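Local coordinates for protein F2 like fibronectin-binding protein (Streptococcus pneumoniae, PDB 5A0N) that probably serves as a surface adhesin domain that attaches the bacterium covalently to host ligands through an internal thioester, at residues I25-L28 with F33-Y36; D45-S50 with P64-E69. All coordinates share one frame; numbering follows the deposited sequence. Where two conformers were deposited one is given.

Contact 1: residues I25-L28 with F33-Y36; sequences IEKL and FATY
I25 and Y36 face each other across two short antiparallel strands, and their apolar meeting is the tightest between side chains here: I25 CG1 lies 3.5 Å from Y36 CD2, with the two side chains crossing at about a right angle. A single torsion divides the work of the isoleucine. CG1 is anti to the carbonyl carbon (chi1 -58°) and goes to the tyrosine ring, while I25 CG2 reaches diagonally across to A34, whose CB is 3.9 Å away. Toward the connecting loop, the aliphatic start of K27 passes beside A34, K27 CG coming within 3.8 Å of A34 N, and its ammonium bonds to S30 O in that loop.

Strands 25-26 and 35-36 are the arms of a two-stranded beta hairpin with a long connection, a small sheet at the protein surface. I25 with Y36 is its non-hydrogen-bonded pair, and E26 with T35 its hydrogen-bonded one. Two backbone bonds close that second pair, E26 N to T35 O and T35 N to E26 O, each 3.0 Å long; E26 O also accepts from N37 ND2, a side chain just past the end of the second strand.

Beyond the bonded pair the arms are joined by water. One molecule accepts from L28 N at 3.2 Å and donates to F33 O at 2.8 Å and to T35 OG1, so three polar atoms share it where the strands part. T35 OG1 also bonds to N37 OD1. The hydroxyl of Y36 leaves the hairpin to bond with H140 on helix 132-152, against which the tyrosine packs.

Contact 2: residues D45-S50 with P64-E69; sequences DTHENS and PSFTDE
H47 and F66 form a T-shaped aromatic pair that joins two turns: one links the antiparallel strands 41-43 and 49-51, the other belongs to the loop between strands 55-56 and 75-78. The phenyl edge is directed at one face of the imidazole, with planes at 88° and centroids 5.0 Å apart. F66 CZ is the atom in front, 3.5 Å from H47 CE1 and displaced toward the rim of the imidazole. With CG anti to its backbone N, F66 holds its ring out toward the histidine.

A weaker, polar contact comes at the edge of the histidine ring. H47 ND1 gives a weak hydrogen bond to E69 OE1, 2.9 Å away but bent to 124° at the hydrogen. The same oxygen is 3.2 Å from H47 CE1, so it sits beside the ND1-CE1 edge rather than squarely before the nitrogen. The carboxylate plane is turned 73° from the imidazole.

F66 and E69 are themselves brought together by a turn, with a weak backbone bond from E69 N to F66 O. E69 CA rests 3.5 Å above the centre of the phenyl ring, whose surroundings also include Y20 and I42. The arrangement is that of an edge-to-face pair tying a beta-hairpin turn to a neighbouring loop.

How the contacts relate
Neither contact belongs to the deep core, yet they differ in burial: contact 1 has no buried residue, whereas contact 2 has buried F66 at its base. Contact 1 is local, closing one hairpin chiefly with backbone bonds; contact 2 joins two separate turns through side chains alone, with a ring pair and a weak polar bond. The 64-69 loop belongs to both neighbourhoods. While its F66 and E69 face the H47 turn, K27 O lies 2.8 Å from T67 OG1 and L28 O 2.8 Å from D68 N, probable hydrogen bonds to the hairpin. E26 also packs on S65, E26 CD being 3.8 Å from S65 CB. The centres of contacts 1 and 2 are about 13 Å apart.

Contact 1: residues I25-L28 with F33-Y36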
ATOM      1  N   ILE A  25      -1.156  -9.776  -4.814  1.00  6.59           N
ATOM      2  CA  ILE A  25      -0.908 -11.208  -4.995  1.00  6.69           C
ATOM      3  C   ILE A  25      -0.893 -11.449  -6.502  1.00  6.27           C
ATOM      4  O   ILE A  25      -1.924 -11.332  -7.174  1.00  6.41           O
ATOM      5  CB  ILE A  25      -1.933 -12.121  -4.317  1.00  7.34           C
ATOM      6  CG1 ILE A  25      -1.979 -11.847  -2.829  1.00  9.35           C
ATOM      7  CG2 ILE A  25      -1.590 -13.598  -4.565  1.00  8.09           C
ATOM      8  CD1 ILE A  25      -2.987 -12.682  -2.057  1.00 10.22           C
ATOM      9  N   GLU A  26       0.317 -11.651  -7.049  1.00  5.93           N
ATOM     10  CA  GLU A  26       0.474 -11.811  -8.503  1.00  6.18           C
ATOM     11  C   GLU A  26       1.629 -12.759  -8.759  1.00  5.98           C
ATOM     12  O   GLU A  26       2.578 -12.865  -7.991  1.00  6.26           O
ATOM     13  CB  GLU A  26       0.768 -10.505  -9.226  1.00  6.75           C
ATOM     14  CG  GLU A  26      -0.277  -9.403  -9.106  1.00  7.14           C
ATOM     15  CD  GLU A  26      -1.566  -9.655  -9.825  1.00  7.64           C
ATOM     16  OE1 GLU A  26      -1.653 -10.594 -10.643  1.00  8.48           O
ATOM     17  OE2 GLU A  26      -2.509  -8.875  -9.616  1.00  7.91           O
ATOM     18  N   LYS A  27       1.569 -13.410  -9.906  1.00  6.15           N
ATOM     19  CA  LYS A  27       2.713 -14.138 -10.441  1.00  6.33           C
ATOM     20  C   LYS A  27       3.736 -13.168 -11.001  1.00  6.39           C
ATOM     21  O   LYS A  27       3.375 -12.203 -11.694  1.00  7.05           O
ATOM     22  CB  LYS A  27       2.241 -15.057 -11.552  1.00  6.90           C
ATOM     23  CG  LYS A  27       1.251 -16.118 -11.150  1.00  6.90           C
ATOM     24  CD  LYS A  27       0.841 -16.967 -12.336  1.00  6.86           C
ATOM     25  CE  LYS A  27      -0.156 -18.041 -11.992  1.00  7.78           C
ATOM     26  NZ  LYS A  27      -0.499 -18.826 -13.217  1.00  7.48           N
ATOM     27  N   LEU A  28       5.012 -13.410 -10.718  0.50  6.70           N
ATOM     28  CA  LEU A  28       6.078 -12.768 -11.489  0.50  6.87           C
ATOM     29  C   LEU A  28       6.268 -13.464 -12.830  0.50  6.47           C
ATOM     30  O   LEU A  28       6.608 -12.813 -13.813  0.50  7.62           O
ATOM     31  CB  LEU A  28       7.403 -12.673 -10.737  0.50  7.74           C
ATOM     32  CG  LEU A  28       7.574 -11.407  -9.890  0.50  9.04           C
ATOM     33  CD1 LEU A  28       6.516 -11.345  -8.799  0.50 11.05           C
ATOM     34  CD2 LEU A  28       8.984 -11.348  -9.302  0.50  8.36           C
ATOM     35  N   PHE A  33       3.481 -20.353  -9.090  1.00  7.11           N
ATOM     36  CA  PHE A  33       2.503 -19.908  -8.115  1.00  7.77           C
ATOM     37  C   PHE A  33       2.638 -18.409  -7.858  1.00  7.12           C
ATOM     38  O   PHE A  33       3.748 -17.879  -7.756  1.00  8.16           O
ATOM     39  CB  PHE A  33       2.659 -20.649  -6.795  1.00  9.73           C
ATOM     40  CG  PHE A  33       2.273 -22.096  -6.881  1.00 11.26           C
ATOM     41  CD1 PHE A  33       0.976 -22.457  -7.126  1.00 15.70           C
ATOM     42  CD2 PHE A  33       3.213 -23.076  -6.750  1.00 14.15           C
ATOM     43  CE1 PHE A  33       0.618 -23.787  -7.244  1.00 16.69           C
ATOM     44  CE2 PHE A  33       2.867 -24.400  -6.845  1.00 17.41           C
ATOM     45  CZ  PHE A  33       1.553 -24.754  -7.084  1.00 15.77           C
ATOM     46  N   ALA A  34       1.494 -17.735  -7.709  1.00  7.12           N
ATOM     47  CA  ALA A  34       1.502 -16.342  -7.330  1.00  6.99           C
ATOM     48  C   ALA A  34       2.145 -16.141  -5.968  1.00  7.28           C
ATOM     49  O   ALA A  34       2.061 -16.987  -5.091  1.00  9.11           O
ATOM     50  CB  ALA A  34       0.075 -15.806  -7.325  1.00  7.47           C
ATOM     51  N   THR A  35       2.737 -14.960  -5.799  1.00  6.35           N
ATOM     52  CA  THR A  35       3.353 -14.552  -4.559  1.00  6.56           C
ATOM     53  C   THR A  35       2.757 -13.210  -4.111  1.00  5.99           C
ATOM     54  O   THR A  35       2.199 -12.460  -4.923  1.00  6.92           O
ATOM     55  CB  THR A  35       4.882 -14.448  -4.700  1.00  7.23           C
ATOM     56  OG1 THR A  35       5.223 -13.752  -5.896  1.00  6.82           O
ATOM     57  CG2 THR A  35       5.520 -15.828  -4.729  1.00  8.38           C
ATOM     58  N   TYR A  36       2.897 -12.920  -2.829  1.00  6.64           N
ATOM     59  CA  TYR A  36       2.502 -11.621  -2.269  1.00  6.35           C
ATOM     60  C   TYR A  36       3.688 -10.683  -2.431  1.00  6.14           C
ATOM     61  O   TYR A  36       4.746 -10.909  -1.839  1.00  7.55           O
ATOM     62  CB  TYR A  36       2.089 -11.767  -0.796  1.00  6.64           C
ATOM     63  CG  TYR A  36       1.351 -10.524  -0.318  1.00  6.76           C
ATOM     64  CD1 TYR A  36       2.024  -9.364  -0.014  1.00  6.48           C
ATOM     65  CD2 TYR A  36      -0.012 -10.515  -0.229  1.00  7.71           C
ATOM     66  CE1 TYR A  36       1.351  -8.199   0.347  1.00  6.69           C
ATOM     67  CE2 TYR A  36      -0.692  -9.365   0.119  1.00  7.68           C
ATOM     68  CZ  TYR A  36      -0.025  -8.206   0.391  1.00  7.00           C
ATOM     69  OH  TYR A  36      -0.735  -7.068   0.729  1.00  8.21           O
TER
HETATM   70  O   HOH W   1       5.032 -15.398  -8.244  1.00  7.62           O

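Contact 2: residues D45-S50 with P64-E69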
ATOM      1  N   ASP A  45      12.528   1.187 -16.999  1.00 11.76           N
ATOM      2  CA  ASP A  45      13.667   0.938 -17.851  1.00 13.29           C
ATOM      3  C   ASP A  45      14.587  -0.153 -17.300  1.00 11.68           C
ATOM      4  O   ASP A  45      14.825  -1.195 -17.925  1.00 15.28           O
ATOM      5  CB  ASP A  45      14.427   2.236 -18.172  1.00 14.32           C
ATOM      6  CG  ASP A  45      14.689   3.167 -16.982  1.00 15.52           C
ATOM      7  OD1 ASP A  45      14.513   2.821 -15.813  1.00 13.08           O
ATOM      8  OD2 ASP A  45      15.097   4.323 -17.256  1.00 21.60           O
ATOM      9  N   THR A  46      15.101   0.058 -16.099  1.00 10.33           N
ATOM     10  CA  THR A  46      16.040  -0.848 -15.499  1.00 11.36           C
ATOM     11  C   THR A  46      15.411  -1.900 -14.587  1.00 11.63           C
ATOM     12  O   THR A  46      16.101  -2.806 -14.128  1.00 13.88           O
ATOM     13  CB  THR A  46      17.084  -0.079 -14.702  1.00 12.76           C
ATOM     14  OG1 THR A  46      16.426   0.691 -13.702  1.00 13.18           O
ATOM     15  CG2 THR A  46      17.924   0.830 -15.593  1.00 13.95           C
ATOM     16  N   HIS A  47      14.141  -1.735 -14.238  1.00 10.10           N
ATOM     17  CA  HIS A  47      13.431  -2.658 -13.345  1.00 10.67           C
ATOM     18  C   HIS A  47      14.069  -2.675 -11.955  1.00 11.39           C
ATOM     19  O   HIS A  47      14.092  -3.705 -11.267  1.00 15.68           O
ATOM     20  CB  HIS A  47      13.286  -4.084 -13.901  1.00 13.57           C
ATOM     21  CG  HIS A  47      12.675  -4.148 -15.261  1.00 14.37           C
ATOM     22  ND1 HIS A  47      12.543  -5.333 -15.948  1.00 17.72           N
ATOM     23  CD2 HIS A  47      12.129  -3.191 -16.049  1.00 15.45           C
ATOM     24  CE1 HIS A  47      11.973  -5.101 -17.110  1.00 18.78           C
ATOM     25  NE2 HIS A  47      11.713  -3.814 -17.201  1.00 18.17           N
ATOM     26  N   GLU A  48      14.641  -1.529 -11.577  1.00 10.52           N
ATOM     27  CA  GLU A  48      15.222  -1.268 -10.232  0.50 10.72           C
ATOM     28  C   GLU A  48      14.051  -0.888  -9.318  1.00  9.93           C
ATOM     29  O   GLU A  48      13.224  -0.064  -9.718  1.00 11.14           O
ATOM     30  CB  GLU A  48      16.196  -0.049 -10.271  0.50 11.40           C
ATOM     31  CG  GLU A  48      17.581  -0.259 -10.883  0.50 11.15           C
ATOM     32  CD  GLU A  48      18.332   1.060 -11.054  0.50 11.60           C
ATOM     33  OE1 GLU A  48      18.293   1.901 -10.130  0.50 17.44           O
ATOM     34  OE2 GLU A  48      18.966   1.275 -12.097  0.50 15.77           O
ATOM     35  N   ASN A  49      13.984  -1.419  -8.105  0.50  9.36           N
ATOM     36  CA  ASN A  49      12.956  -0.889  -7.225  0.50  9.06           C
ATOM     37  C   ASN A  49      13.147   0.594  -7.045  0.50  9.09           C
ATOM     38  O   ASN A  49      14.246   1.078  -6.788  0.50 10.00           O
ATOM     39  CB  ASN A  49      13.009  -1.457  -5.836  0.50  9.30           C
ATOM     40  CG  ASN A  49      12.589  -2.875  -5.758  0.50  8.66           C
ATOM     41  OD1 ASN A  49      12.273  -3.538  -6.765  0.50  8.62           O
ATOM     42  ND2 ASN A  49      12.572  -3.368  -4.522  0.50  9.12           N
ATOM     43  N   SER A  50      12.025   1.286  -7.118  1.00  8.89           N
ATOM     44  CA  SER A  50      11.913   2.716  -6.773  1.00  8.10           C
ATOM     45  C   SER A  50      11.349   2.869  -5.367  1.00  7.75           C
ATOM     46  O   SER A  50      11.698   3.802  -4.666  1.00  9.36           O
ATOM     47  CB  SER A  50      11.068   3.453  -7.787  1.00  9.73           C
ATOM     48  OG  SER A  50       9.754   2.928  -7.869  1.00  9.27           O
ATOM     49  N   PRO A  64      -2.342  -3.318 -10.533  1.00  6.17           N
ATOM     50  CA  PRO A  64      -1.187  -3.474 -11.432  1.00  6.56           C
ATOM     51  C   PRO A  64      -0.467  -4.794 -11.253  1.00  6.34           C
ATOM     52  O   PRO A  64      -0.544  -5.434 -10.204  1.00  6.69           O
ATOM     53  CB  PRO A  64      -0.291  -2.299 -11.036  1.00  6.37           C
ATOM     54  CG  PRO A  64      -0.559  -2.189  -9.552  1.00  6.34           C
ATOM     55  CD  PRO A  64      -2.034  -2.434  -9.402  1.00  6.85           C
ATOM     56  N   SER A  65       0.267  -5.178 -12.298  1.00  6.34           N
ATOM     57  CA  SER A  65       1.049  -6.408 -12.229  1.00  6.54           C
ATOM     58  C   SER A  65       2.163  -6.344 -13.272  1.00  6.78           C
ATOM     59  O   SER A  65       2.241  -5.422 -14.073  1.00  7.57           O
ATOM     60  CB  SER A  65       0.147  -7.625 -12.488  1.00  7.56           C
ATOM     61  OG  SER A  65      -0.449  -7.576 -13.787  1.00  8.06           O
ATOM     62  N   PHE A  66       3.036  -7.339 -13.191  1.00  7.00           N
ATOM     63  CA  PHE A  66       4.236  -7.397 -14.033  1.00  7.45           C
ATOM     64  C   PHE A  66       4.544  -8.850 -14.377  1.00  7.20           C
ATOM     65  O   PHE A  66       5.714  -9.259 -14.435  1.00  9.60           O
ATOM     66  CB  PHE A  66       5.403  -6.712 -13.326  1.00  7.89           C
ATOM     67  CG  PHE A  66       6.599  -6.411 -14.210  1.00  8.13           C
ATOM     68  CD1 PHE A  66       6.459  -5.661 -15.365  1.00  9.72           C
ATOM     69  CD2 PHE A  66       7.861  -6.847 -13.869  1.00  9.73           C
ATOM     70  CE1 PHE A  66       7.547  -5.358 -16.169  1.00 10.86           C
ATOM     71  CE2 PHE A  66       8.972  -6.539 -14.664  1.00 10.58           C
ATOM     72  CZ  PHE A  66       8.796  -5.798 -15.818  1.00 11.09           C
ATOM     73  N   THR A  67       3.517  -9.635 -14.641  1.00  7.21           N
ATOM     74  CA  THR A  67       3.731 -11.040 -14.943  1.00  6.44           C
ATOM     75  C   THR A  67       4.473 -11.217 -16.280  1.00  6.56           C
ATOM     76  O   THR A  67       4.124 -10.572 -17.259  1.00  7.55           O
ATOM     77  CB  THR A  67       2.377 -11.763 -14.974  1.00  6.57           C
ATOM     78  OG1 THR A  67       1.669 -11.515 -13.744  1.00  7.31           O
ATOM     79  CG2 THR A  67       2.559 -13.250 -15.189  1.00  7.24           C
ATOM     80  N   ASP A  68       5.490 -12.081 -16.284  1.00  7.26           N
ATOM     81  CA  ASP A  68       6.286 -12.319 -17.481  1.00  7.52           C
ATOM     82  C   ASP A  68       6.885 -11.016 -18.003  1.00  8.55           C
ATOM     83  O   ASP A  68       7.150 -10.865 -19.202  1.00 11.29           O
ATOM     84  CB  ASP A  68       5.490 -13.041 -18.588  1.00  8.10           C
ATOM     85  CG  ASP A  68       5.037 -14.422 -18.185  1.00  7.06           C
ATOM     86  OD1 ASP A  68       5.648 -15.010 -17.255  1.00  7.49           O
ATOM     87  OD2 ASP A  68       4.081 -14.951 -18.830  1.00  7.52           O
ATOM     88  N   GLU A  69       7.165 -10.093 -17.090  1.00  9.29           N
ATOM     89  CA  GLU A  69       7.725  -8.778 -17.450  1.00 11.92           C
ATOM     90  C   GLU A  69       6.869  -7.993 -18.424  1.00 12.21           C
ATOM     91  O   GLU A  69       7.368  -7.132 -19.156  1.00 16.10           O
ATOM     92  CB  GLU A  69       9.181  -8.907 -17.899  1.00 14.94           C
ATOM     93  CG  GLU A  69      10.029  -9.623 -16.867  1.00 15.30           C
ATOM     94  CD  GLU A  69      11.461  -9.182 -16.805  1.00 25.21           C
ATOM     95  OE1 GLU A  69      11.775  -8.170 -16.122  1.00 44.80           O
ATOM     96  OE2 GLU A  69      12.249  -9.863 -17.445  1.00 21.03           O
TER